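Magnesium and cobalt efflux protein CorC (Pseudomonas aeruginosa, PDB 3LLB) probably takes part in magnesium and cobalt ion transport, the chain here being its C-terminal transporter-associated domain. Local coordinates at residues Leu41-Phe46 with Arg71-Leu76. Numbering follows the deposited sequence.
Sequences LVMSAF and RRVHLL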
ATOM      1  N   LEU A  41       6.713   0.435  -2.772  1.00 11.62           N
ATOM      2  CA  LEU A  41       6.002  -0.193  -3.872  1.00 11.23           C
ATOM      3  C   LEU A  41       5.089   0.837  -4.527  1.00 11.40           C
ATOM      4  O   LEU A  41       5.092   0.991  -5.755  1.00 10.74           O
ATOM      5  CB  LEU A  41       5.184  -1.350  -3.332  1.00 11.97           C
ATOM      6  CG  LEU A  41       4.302  -2.207  -4.243  1.00 13.36           C
ATOM      7  CD1 LEU A  41       5.106  -2.878  -5.361  1.00 14.78           C
ATOM      8  CD2 LEU A  41       3.582  -3.174  -3.324  1.00 12.28           C
ATOM      9  N   VAL A  42       4.282   1.523  -3.713  1.00 11.14           N
ATOM     10  CA  VAL A  42       3.317   2.506  -4.217  1.00 12.97           C
ATOM     11  C   VAL A  42       4.011   3.734  -4.842  1.00 13.18           C
ATOM     12  O   VAL A  42       3.628   4.195  -5.923  1.00 12.17           O
ATOM     13  CB  VAL A  42       2.285   2.870  -3.092  1.00 12.05           C
ATOM     14  CG1 VAL A  42       1.594   4.136  -3.347  1.00 14.44           C
ATOM     15  CG2 VAL A  42       1.256   1.717  -2.869  1.00 14.56           C
ATOM     16  N   MET A  43       5.048   4.258  -4.180  1.00 14.90           N
ATOM     17  CA  MET A  43       5.720   5.492  -4.660  1.00 17.38           C
ATOM     18  C   MET A  43       6.399   5.198  -5.965  1.00 18.34           C
ATOM     19  O   MET A  43       6.440   6.035  -6.867  1.00 21.02           O
ATOM     20  CB  MET A  43       6.686   6.133  -3.606  1.00 17.59           C
ATOM     21  CG  MET A  43       5.996   7.054  -2.675  1.00 19.13           C
ATOM     22  SD  MET A  43       7.040   7.789  -1.405  1.00 21.68           S
ATOM     23  CE  MET A  43       7.811   8.949  -2.471  1.00 23.24           C
ATOM     24  N   SER A  44       6.894   3.992  -6.145  1.00 19.47           N
ATOM     25  CA  SER A  44       7.490   3.652  -7.424  1.00 19.68           C
ATOM     26  C   SER A  44       6.452   3.601  -8.536  1.00 18.36           C
ATOM     27  O   SER A  44       6.707   4.089  -9.617  1.00 19.00           O
ATOM     28  CB  SER A  44       8.169   2.317  -7.304  1.00 20.21           C
ATOM     29  OG  SER A  44       7.258   1.246  -7.527  1.00 24.37           O
ATOM     30  N   ALA A  45       5.287   3.032  -8.250  1.00 16.45           N
ATOM     31  CA  ALA A  45       4.178   2.947  -9.195  1.00 14.94           C
ATOM     32  C   ALA A  45       3.623   4.307  -9.598  1.00 14.44           C
ATOM     33  O   ALA A  45       3.364   4.539 -10.758  1.00 15.43           O
ATOM     34  CB  ALA A  45       3.093   2.080  -8.649  1.00 15.08           C
ATOM     35  N   PHE A  46       3.525   5.240  -8.670  1.00 12.83           N
ATOM     36  CA  PHE A  46       3.191   6.642  -8.972  1.00 12.59           C
ATOM     37  C   PHE A  46       4.359   7.366  -9.672  1.00 11.19           C
ATOM     38  O   PHE A  46       4.136   8.153 -10.583  1.00 11.04           O
ATOM     39  CB  PHE A  46       2.794   7.442  -7.687  1.00 11.62           C
ATOM     40  CG  PHE A  46       1.429   7.102  -7.130  1.00 12.18           C
ATOM     41  CD1 PHE A  46       0.296   7.316  -7.877  1.00 14.28           C
ATOM     42  CD2 PHE A  46       1.286   6.568  -5.849  1.00 12.86           C
ATOM     43  CE1 PHE A  46      -0.958   7.002  -7.378  1.00 15.73           C
ATOM     44  CE2 PHE A  46      -0.001   6.238  -5.324  1.00 14.69           C
ATOM     45  CZ  PHE A  46      -1.118   6.467  -6.093  1.00 15.62           C
ATOM     46  N   ARG A  71       6.840  14.486   2.626  1.00  8.43           N
ATOM     47  CA  ARG A  71       7.960  13.574   2.380  1.00  8.82           C
ATOM     48  C   ARG A  71       7.538  12.126   1.979  1.00  9.14           C
ATOM     49  O   ARG A  71       8.240  11.483   1.250  1.00  6.51           O
ATOM     50  CB  ARG A  71       8.787  13.405   3.670  1.00 10.46           C
ATOM     51  CG  ARG A  71       9.521  14.590   4.233  1.00 17.21           C
ATOM     52  CD  ARG A  71      11.051  14.586   3.820  1.00 23.42           C
ATOM     53  NE  ARG A  71      11.358  14.703   2.379  1.00 25.26           N
ATOM     54  CZ  ARG A  71      11.150  15.800   1.632  1.00 28.26           C
ATOM     55  NH1 ARG A  71      10.570  16.883   2.142  1.00 27.56           N
ATOM     56  NH2 ARG A  71      11.488  15.815   0.336  1.00 29.68           N
ATOM     57  N   ARG A  72       6.463  11.575   2.579  1.00  8.21           N
ATOM     58  CA  ARG A  72       6.172  10.211   2.415  1.00  9.38           C
ATOM     59  C   ARG A  72       4.687   9.862   2.494  1.00  7.24           C
ATOM     60  O   ARG A  72       3.868  10.677   2.936  1.00  8.18           O
ATOM     61  CB  ARG A  72       7.038   9.401   3.369  1.00  9.97           C
ATOM     62  CG  ARG A  72       6.681   9.521   4.769  1.00 13.88           C
ATOM     63  CD  ARG A  72       7.816   9.022   5.642  1.00 21.56           C
ATOM     64  NE  ARG A  72       7.880   9.837   6.844  1.00 29.49           N
ATOM     65  CZ  ARG A  72       8.033   9.388   8.112  1.00 34.47           C
ATOM     66  NH1 ARG A  72       8.187   8.076   8.402  1.00 37.06           N
ATOM     67  NH2 ARG A  72       8.027  10.277   9.112  1.00 35.86           N
ATOM     68  N   VAL A  73       4.337   8.672   2.006  1.00  6.99           N
ATOM     69  CA  VAL A  73       3.000   8.103   2.168  1.00  5.96           C
ATOM     70  C   VAL A  73       2.956   7.544   3.568  1.00  5.56           C
ATOM     71  O   VAL A  73       3.947   6.989   4.061  1.00  7.66           O
ATOM     72  CB  VAL A  73       2.654   7.058   1.158  1.00  5.67           C
ATOM     73  CG1 VAL A  73       1.255   6.453   1.342  1.00  8.08           C
ATOM     74  CG2 VAL A  73       2.796   7.618  -0.242  1.00  7.41           C
ATOM     75  N   HIS A  74       1.817   7.662   4.195  1.00  3.83           N
ATOM     76  CA  HIS A  74       1.640   7.065   5.513  1.00  4.11           C
ATOM     77  C   HIS A  74       0.616   5.919   5.567  1.00  4.37           C
ATOM     78  O   HIS A  74       0.886   4.897   6.194  1.00  5.91           O
ATOM     79  CB  HIS A  74       1.270   8.126   6.542  1.00  3.94           C
ATOM     80  CG  HIS A  74       2.390   9.034   6.928  1.00  6.46           C
ATOM     81  ND1 HIS A  74       3.483   8.602   7.653  1.00  9.31           N
ATOM     82  CD2 HIS A  74       2.580  10.351   6.709  1.00  5.44           C
ATOM     83  CE1 HIS A  74       4.289   9.625   7.864  1.00 10.59           C
ATOM     84  NE2 HIS A  74       3.761  10.694   7.304  1.00  5.43           N
ATOM     85  N   LEU A  75      -0.544   6.095   4.950  1.00  4.48           N
ATOM     86  CA  LEU A  75      -1.626   5.133   5.035  1.00  5.89           C
ATOM     87  C   LEU A  75      -2.255   4.966   3.658  1.00  6.33           C
ATOM     88  O   LEU A  75      -2.500   5.966   2.939  1.00  8.50           O
ATOM     89  CB  LEU A  75      -2.694   5.651   6.007  1.00  5.37           C
ATOM     90  CG  LEU A  75      -2.357   5.817   7.507  1.00  6.31           C
ATOM     91  CD1 LEU A  75      -3.466   6.520   8.340  1.00  7.78           C
ATOM     92  CD2 LEU A  75      -1.986   4.457   8.115  1.00  6.06           C
ATOM     93  N   LEU A  76      -2.536   3.707   3.296  1.00  7.36           N
ATOM     94  CA  LEU A  76      -3.162   3.307   2.062  1.00  7.24           C
ATOM     95  C   LEU A  76      -4.437   2.597   2.435  1.00  5.86           C
ATOM     96  O   LEU A  76      -4.466   1.896   3.431  1.00  8.12           O
ATOM     97  CB  LEU A  76      -2.247   2.342   1.289  1.00  8.13           C
ATOM     98  CG  LEU A  76      -1.019   3.184   0.985  1.00  9.79           C
ATOM     99  CD1 LEU A  76       0.204   2.496   1.315  1.00 11.77           C
ATOM    100  CD2 LEU A  76      -1.140   3.787  -0.400  1.00 11.16           C
TER
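The last turns of helix 38-46 lie against the start of strand 73-80, with Met43 and Val73 closest in backbone, their CA atoms 7.8 Å apart. Val42 and Leu76 meet tip to tip: Leu76 CD2 sits 4.0 Å from Val42 CG2 and equally near Val42 CG1, so one methyl rests against both branches of the valine. At the next helix residue, Met43 and Val73 run alongside one another, pointing opposite ways, Met43 CG lying 4.1 Å from Val73 CG2. This branch of Val73 is the one beside its backbone N, since CG1 stands anti to N (chi1 179°).

A classic beta bulge, in which His74 and Leu75 both face Asn67, shifts the alternation of the strand, so that Val73 and Leu76, three residues apart, both point toward the helix. Beyond the pair, Val42 also touches Phe63 of strand 61-68, and Val73 touches Pro50. The Asp69 carboxylate accepts from His74 NE2 and from the backbone N of Arg71 and Arg72, holding the turn that leads into the strand.

With only apolar groups meeting, helix and sheet are joined here by burial of methyl and methylene surface rather than by directional bonds, with Val42, Val73 and Leu76 in the buried core and Met43 at its partly exposed margin.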